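Local coordinates for N-alpha-acetyltransferase 30 (Saccharomyces cerevisiae, PDB 6YGA), which catalyses transfer of an acetyl group from acetyl-CoA to the N-terminal methionine of target proteins, as the catalytic subunit of the NatC complex, at residues 2-16 and 40-54. Residues are numbered along the deposited sequence; the frame is centred on the assembly and turned at random.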
loop_
_atom_site.group_PDB
_atom_site.type_symbol
_atom_site.label_atom_id
_atom_site.label_comp_id
_atom_site.label_asym_id
_atom_site.label_seq_id
_atom_site.Cartn_x
_atom_site.Cartn_y
_atom_site.Cartn_z
ATOM N N GLU A 2 -27.206 -17.106 29.325
ATOM C CA GLU A 2 -28.218 -16.042 29.337
ATOM C C GLU A 2 -27.481 -14.712 29.158
ATOM O O GLU A 2 -27.225 -13.980 30.115
ATOM C CB GLU A 2 -29.045 -16.063 30.623
ATOM C CG GLU A 2 -30.413 -15.409 30.496
ATOM C CD GLU A 2 -30.984 -14.974 31.832
ATOM O OE1 GLU A 2 -30.571 -13.907 32.335
ATOM O OE2 GLU A 2 -31.842 -15.698 32.380
ATOM N N ILE A 3 -27.143 -14.395 27.909
ATOM C CA ILE A 3 -26.302 -13.238 27.632
ATOM C C ILE A 3 -27.114 -11.953 27.751
ATOM O O ILE A 3 -28.249 -11.861 27.265
ATOM C CB ILE A 3 -25.660 -13.370 26.241
ATOM C CG1 ILE A 3 -24.854 -14.668 26.157
ATOM C CG2 ILE A 3 -24.756 -12.190 25.953
ATOM C CD1 ILE A 3 -23.737 -14.755 27.172
ATOM N N VAL A 4 -26.529 -10.952 28.406
ATOM C CA VAL A 4 -27.145 -9.645 28.600
ATOM C C VAL A 4 -26.199 -8.590 28.042
ATOM O O VAL A 4 -24.995 -8.624 28.321
ATOM C CB VAL A 4 -27.451 -9.378 30.086
ATOM C CG1 VAL A 4 -28.033 -7.987 30.275
ATOM C CG2 VAL A 4 -28.400 -10.436 30.631
ATOM N N TYR A 5 -26.742 -7.666 27.252
ATOM C CA TYR A 5 -25.978 -6.602 26.609
ATOM C C TYR A 5 -26.360 -5.273 27.248
ATOM O O TYR A 5 -27.534 -4.890 27.230
ATOM C CB TYR A 5 -26.246 -6.575 25.104
ATOM C CG TYR A 5 -26.050 -7.916 24.438
ATOM C CD1 TYR A 5 -27.098 -8.822 24.332
ATOM C CD2 TYR A 5 -24.815 -8.282 23.922
ATOM C CE1 TYR A 5 -26.921 -10.052 23.731
ATOM C CE2 TYR A 5 -24.628 -9.510 23.316
ATOM C CZ TYR A 5 -25.687 -10.390 23.223
ATOM O OH TYR A 5 -25.516 -11.616 22.624
ATOM N N LYS A 6 -25.378 -4.572 27.799
ATOM C CA LYS A 6 -25.614 -3.368 28.578
ATOM C C LYS A 6 -24.561 -2.325 28.241
ATOM O O LYS A 6 -23.462 -2.666 27.791
ATOM C CB LYS A 6 -25.595 -3.677 30.080
ATOM C CG LYS A 6 -24.469 -4.604 30.501
ATOM C CD LYS A 6 -24.876 -5.466 31.682
ATOM C CE LYS A 6 -25.206 -4.621 32.898
ATOM N NZ LYS A 6 -25.716 -5.457 34.018
ATOM N N PRO A 7 -24.873 -1.045 28.425
ATOM C CA PRO A 7 -23.868 -0.004 28.192
ATOM C C PRO A 7 -22.809 -0.003 29.284
ATOM O O PRO A 7 -23.008 -0.516 30.387
ATOM C CB PRO A 7 -24.680 1.297 28.213
ATOM C CG PRO A 7 -26.103 0.873 28.008
ATOM C CD PRO A 7 -26.207 -0.470 28.660
ATOM N N LEU A 8 -21.670 0.599 28.961
ATOM C CA LEU A 8 -20.570 0.680 29.913
ATOM C C LEU A 8 -20.895 1.639 31.057
ATOM O O LEU A 8 -21.439 2.726 30.845
ATOM C CB LEU A 8 -19.296 1.138 29.208
ATOM C CG LEU A 8 -18.174 1.618 30.132
ATOM C CD1 LEU A 8 -17.413 0.447 30.735
ATOM C CD2 LEU A 8 -17.236 2.562 29.404
ATOM N N ASP A 9 -20.553 1.223 32.278
ATOM C CA ASP A 9 -20.588 2.089 33.454
ATOM C C ASP A 9 -19.185 2.647 33.654
ATOM O O ASP A 9 -18.284 1.927 34.094
ATOM C CB ASP A 9 -21.050 1.327 34.695
ATOM C CG ASP A 9 -21.222 2.233 35.908
ATOM O OD1 ASP A 9 -21.224 3.470 35.735
ATOM O OD2 ASP A 9 -21.356 1.706 37.034
ATOM N N ILE A 10 -19.002 3.931 33.333
ATOM C CA ILE A 10 -17.677 4.537 33.415
ATOM C C ILE A 10 -17.204 4.623 34.861
ATOM O O ILE A 10 -15.995 4.669 35.126
ATOM C CB ILE A 10 -17.685 5.920 32.737
ATOM C CG1 ILE A 10 -16.257 6.410 32.492
ATOM C CG2 ILE A 10 -18.464 6.929 33.578
ATOM C CD1 ILE A 10 -15.456 5.520 31.562
ATOM N N ARG A 11 -18.135 4.637 35.817
ATOM C CA ARG A 11 -17.752 4.706 37.223
ATOM C C ARG A 11 -17.131 3.400 37.706
ATOM O O ARG A 11 -16.297 3.416 38.618
ATOM C CB ARG A 11 -18.968 5.069 38.077
ATOM C CG ARG A 11 -19.606 6.402 37.709
ATOM C CD ARG A 11 -18.716 7.570 38.103
ATOM N NE ARG A 11 -18.876 7.935 39.509
ATOM C CZ ARG A 11 -19.447 9.060 39.927
ATOM N NH1 ARG A 11 -19.903 9.939 39.044
ATOM N NH2 ARG A 11 -19.554 9.313 41.224
ATOM N N ASN A 12 -17.510 2.267 37.115
ATOM C CA ASN A 12 -16.994 0.976 37.557
ATOM C C ASN A 12 -15.564 0.797 37.058
ATOM O O ASN A 12 -15.318 0.786 35.847
ATOM C CB ASN A 12 -17.893 -0.155 37.055
ATOM C CG ASN A 12 -17.562 -1.501 37.689
ATOM O OD1 ASN A 12 -16.396 -1.842 37.887
ATOM N ND2 ASN A 12 -18.594 -2.274 38.003
ATOM N N GLU A 13 -14.621 0.664 37.991
ATOM C CA GLU A 13 -13.221 0.499 37.614
ATOM C C GLU A 13 -12.919 -0.940 37.222
ATOM O O GLU A 13 -12.100 -1.184 36.328
ATOM C CB GLU A 13 -12.313 0.950 38.760
ATOM C CG GLU A 13 -11.075 1.724 38.323
ATOM C CD GLU A 13 -9.962 0.831 37.805
ATOM O OE1 GLU A 13 -9.901 -0.346 38.216
ATOM O OE2 GLU A 13 -9.148 1.310 36.988
ATOM N N GLU A 14 -13.573 -1.903 37.879
ATOM C CA GLU A 14 -13.367 -3.309 37.547
ATOM C C GLU A 14 -13.935 -3.645 36.173
ATOM O O GLU A 14 -13.363 -4.462 35.441
ATOM C CB GLU A 14 -13.993 -4.200 38.618
ATOM C CG GLU A 14 -13.174 -4.308 39.893
ATOM C CD GLU A 14 -13.755 -5.301 40.876
ATOM O OE1 GLU A 14 -14.854 -5.829 40.606
ATOM O OE2 GLU A 14 -13.112 -5.552 41.917
ATOM N N GLN A 15 -15.065 -3.037 35.810
ATOM C CA GLN A 15 -15.611 -3.226 34.470
ATOM C C GLN A 15 -14.630 -2.728 33.416
ATOM O O GLN A 15 -14.419 -3.378 32.386
ATOM C CB GLN A 15 -16.951 -2.501 34.362
ATOM C CG GLN A 15 -17.933 -3.099 33.377
ATOM C CD GLN A 15 -19.243 -2.337 33.346
ATOM O OE1 GLN A 15 -19.318 -1.227 32.820
ATOM N NE2 GLN A 15 -20.285 -2.929 33.919
ATOM N N PHE A 16 -14.012 -1.572 33.673
ATOM C CA PHE A 16 -12.994 -1.025 32.781
ATOM C C PHE A 16 -11.863 -2.021 32.555
ATOM O O PHE A 16 -11.491 -2.310 31.412
ATOM C CB PHE A 16 -12.452 0.280 33.372
ATOM C CG PHE A 16 -11.653 1.117 32.406
ATOM C CD1 PHE A 16 -10.386 0.727 31.998
ATOM C CD2 PHE A 16 -12.160 2.317 31.935
ATOM C CE1 PHE A 16 -9.653 1.504 31.119
ATOM C CE2 PHE A 16 -11.431 3.102 31.057
ATOM C CZ PHE A 16 -10.176 2.695 30.648
ATOM N N LEU A 40 -13.159 5.468 25.946
ATOM C CA LEU A 40 -14.201 5.269 26.948
ATOM C C LEU A 40 -14.543 6.542 27.712
ATOM O O LEU A 40 -15.696 6.720 28.119
ATOM C CB LEU A 40 -13.784 4.166 27.925
ATOM C CG LEU A 40 -14.129 2.721 27.545
ATOM C CD1 LEU A 40 -13.488 2.287 26.229
ATOM C CD2 LEU A 40 -13.734 1.776 28.672
ATOM N N ASN A 41 -13.572 7.426 27.928
ATOM C CA ASN A 41 -13.862 8.656 28.652
ATOM C C ASN A 41 -14.582 9.680 27.784
ATOM O O ASN A 41 -15.432 10.424 28.287
ATOM C CB ASN A 41 -12.570 9.244 29.217
ATOM C CG ASN A 41 -12.108 8.522 30.463
ATOM O OD1 ASN A 41 -11.887 7.308 30.445
ATOM N ND2 ASN A 41 -11.962 9.259 31.556
ATOM N N GLN A 42 -14.286 9.717 26.488
ATOM C CA GLN A 42 -14.898 10.699 25.603
ATOM C C GLN A 42 -16.177 10.194 24.944
ATOM O O GLN A 42 -17.082 10.994 24.674
ATOM C CB GLN A 42 -13.887 11.136 24.543
ATOM C CG GLN A 42 -12.629 11.751 25.151
ATOM C CD GLN A 42 -11.662 12.280 24.115
ATOM O OE1 GLN A 42 -11.260 11.564 23.196
ATOM N NE2 GLN A 42 -11.276 13.542 24.261
ATOM N N TRP A 43 -16.287 8.890 24.688
ATOM C CA TRP A 43 -17.516 8.277 24.185
ATOM C C TRP A 43 -17.900 7.111 25.091
ATOM O O TRP A 43 -17.872 5.948 24.666
ATOM C CB TRP A 43 -17.358 7.797 22.745
ATOM C CG TRP A 43 -17.027 8.879 21.770
ATOM C CD1 TRP A 43 -17.907 9.668 21.087
ATOM C CD2 TRP A 43 -15.718 9.285 21.358
ATOM N NE1 TRP A 43 -17.226 10.545 20.279
ATOM C CE2 TRP A 43 -15.881 10.330 20.427
ATOM C CE3 TRP A 43 -14.425 8.869 21.689
ATOM C CZ2 TRP A 43 -14.801 10.964 19.823
ATOM C CZ3 TRP A 43 -13.353 9.500 21.088
ATOM C CH2 TRP A 43 -13.548 10.536 20.165
ATOM N N PRO A 44 -18.268 7.384 26.348
ATOM C CA PRO A 44 -18.718 6.283 27.213
ATOM C C PRO A 44 -20.000 5.641 26.726
ATOM O O PRO A 44 -20.224 4.450 26.969
ATOM C CB PRO A 44 -18.904 6.962 28.576
ATOM C CG PRO A 44 -19.201 8.375 28.238
ATOM C CD PRO A 44 -18.382 8.689 27.022
ATOM N N GLU A 45 -20.843 6.389 26.020
ATOM C CA GLU A 45 -22.122 5.867 25.566
ATOM C C GLU A 45 -21.995 4.949 24.357
ATOM O O GLU A 45 -23.003 4.378 23.928
ATOM C CB GLU A 45 -23.070 7.024 25.232
ATOM C CG GLU A 45 -22.683 7.818 23.988
ATOM C CD GLU A 45 -21.564 8.817 24.233
ATOM O OE1 GLU A 45 -21.092 8.924 25.382
ATOM O OE2 GLU A 45 -21.163 9.504 23.271
ATOM N N LEU A 46 -20.790 4.790 23.808
ATOM C CA LEU A 46 -20.574 4.019 22.592
ATOM C C LEU A 46 -19.764 2.750 22.843
ATOM O O LEU A 46 -19.201 2.179 21.904
ATOM C CB LEU A 46 -19.896 4.893 21.536
ATOM C CG LEU A 46 -20.668 6.149 21.123
ATOM C CD1 LEU A 46 -19.944 6.887 20.000
ATOM C CD2 LEU A 46 -22.091 5.797 20.712
ATOM N N THR A 47 -19.693 2.299 24.092
ATOM C CA THR A 47 -19.035 1.048 24.447
ATOM C C THR A 47 -20.038 0.151 25.156
ATOM O O THR A 47 -20.700 0.583 26.106
ATOM C CB THR A 47 -17.813 1.292 25.336
ATOM O OG1 THR A 47 -16.823 2.015 24.596
ATOM C CG2 THR A 47 -17.217 -0.026 25.798
ATOM N N TYR A 48 -20.154 -1.090 24.689
ATOM C CA TYR A 48 -21.104 -2.047 25.231
ATOM C C TYR A 48 -20.379 -3.319 25.640
ATOM O O TYR A 48 -19.341 -3.668 25.073
ATOM C CB TYR A 48 -22.207 -2.384 24.216
ATOM C CG TYR A 48 -23.244 -1.298 24.078
ATOM C CD1 TYR A 48 -23.025 -0.204 23.251
ATOM C CD2 TYR A 48 -24.438 -1.361 24.781
ATOM C CE1 TYR A 48 -23.970 0.799 23.126
ATOM C CE2 TYR A 48 -25.391 -0.366 24.664
ATOM C CZ TYR A 48 -25.153 0.713 23.836
ATOM O OH TYR A 48 -26.103 1.703 23.721
ATOM N N ILE A 49 -20.941 -4.010 26.630
ATOM C CA ILE A 49 -20.407 -5.279 27.101
ATOM C C ILE A 49 -21.503 -6.333 27.026
ATOM O O ILE A 49 -22.699 -6.031 27.012
ATOM C CB ILE A 49 -19.846 -5.187 28.536
ATOM C CG1 ILE A 49 -20.876 -4.546 29.473
ATOM C CG2 ILE A 49 -18.534 -4.422 28.549
ATOM C CD1 ILE A 49 -20.448 -4.502 30.923
ATOM N N ALA A 50 -21.074 -7.589 26.969
ATOM C CA ALA A 50 -21.960 -8.740 27.057
ATOM C C ALA A 50 -21.562 -9.543 28.284
ATOM O O ALA A 50 -20.374 -9.807 28.492
ATOM C CB ALA A 50 -21.877 -9.609 25.798
ATOM N N VAL A 51 -22.547 -9.909 29.104
ATOM C CA VAL A 51 -22.318 -10.712 30.298
ATOM C C VAL A 51 -23.253 -11.914 30.260
ATOM O O VAL A 51 -24.356 -11.846 29.710
ATOM C CB VAL A 51 -22.520 -9.900 31.603
ATOM C CG1 VAL A 51 -21.563 -8.711 31.657
ATOM C CG2 VAL A 51 -23.970 -9.438 31.752
ATOM N N ASP A 52 -22.794 -13.030 30.829
ATOM C CA ASP A 52 -23.596 -14.244 30.955
ATOM C C ASP A 52 -24.217 -14.228 32.347
ATOM O O ASP A 52 -23.511 -14.380 33.349
ATOM C CB ASP A 52 -22.746 -15.496 30.734
ATOM C CG ASP A 52 -23.562 -16.791 30.768
ATOM O OD1 ASP A 52 -24.779 -16.749 31.052
ATOM O OD2 ASP A 52 -22.974 -17.863 30.505
ATOM N N ASN A 53 -25.535 -14.036 32.405
ATOM C CA ASN A 53 -26.200 -13.894 33.695
ATOM C C ASN A 53 -26.248 -15.214 34.453
ATOM O O ASN A 53 -26.195 -15.219 35.689
ATOM C CB ASN A 53 -27.608 -13.336 33.494
ATOM C CG ASN A 53 -27.982 -12.308 34.541
ATOM O OD1 ASN A 53 -27.433 -12.300 35.642
ATOM N ND2 ASN A 53 -28.921 -11.430 34.202
ATOM N N LYS A 54 -26.339 -16.335 33.743
ATOM C CA LYS A 54 -26.383 -17.650 34.367
ATOM C C LYS A 54 -25.003 -18.274 34.530
ATOM O O LYS A 54 -24.904 -19.431 34.949
ATOM C CB LYS A 54 -27.289 -18.584 33.565
ATOM C CG LYS A 54 -28.754 -18.189 33.610
ATOM C CD LYS A 54 -29.217 -18.004 35.044
ATOM C CE LYS A 54 -30.486 -17.177 35.112
ATOM N NZ LYS A 54 -30.805 -16.789 36.513
#
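Val4 pairs with Val51, and Lys6 with Ile49, as the hydrogen-bonded pairs of two antiparallel strands, 3-7 and 47-52, the shortest bond running from Val4 N to Val51 O (2.7 Å). Leu8 N adds one more bond, to Thr47 O, just past the end of strand 3-7. On the face of Val4 and Lys6, the side chains of Lys6 and Ile49 cross obliquely, with Lys6 CG against Ile49 CG1 (3.7 Å). With CG1 of Ile49 set between its backbone N and carbonyl carbon (chi1 51°), CD1 reaches the amide of Gln15, 3.4 Å from NE2. That amide is tied back in turn, its OE1 accepting from Asp9 N at 2.8 Å. On the other face, Ala50 CB approaches the Tyr5 ring obliquely, close to CD2 and CE2 (3.7 Å to CE2), while Ile3 CD1 packs on Asp52 CB. Asp52 OD1 receives Glu2 N from above the carboxylate plane (3.0 Å), while Asp52 OD2 is hydrogen-bonded with Tyr90 OH. Beyond the strands, Leu8 and Leu40 meet almost at right angles, Leu8 CD2 against Leu40 CG at 3.6 Å, and Leu40 CD2 also touches Phe16 CE2. The pairing builds the N-terminal edge of the GNAT sheet: strand 3-7 is outermost in this chain, and strand 61-72 flanks 47-52 across from it. Helix 95-109 packs against Tyr5 and Tyr48, whereas helix 13-26 covers Ile49, and Phe16 carries the packing on to helix 33-40.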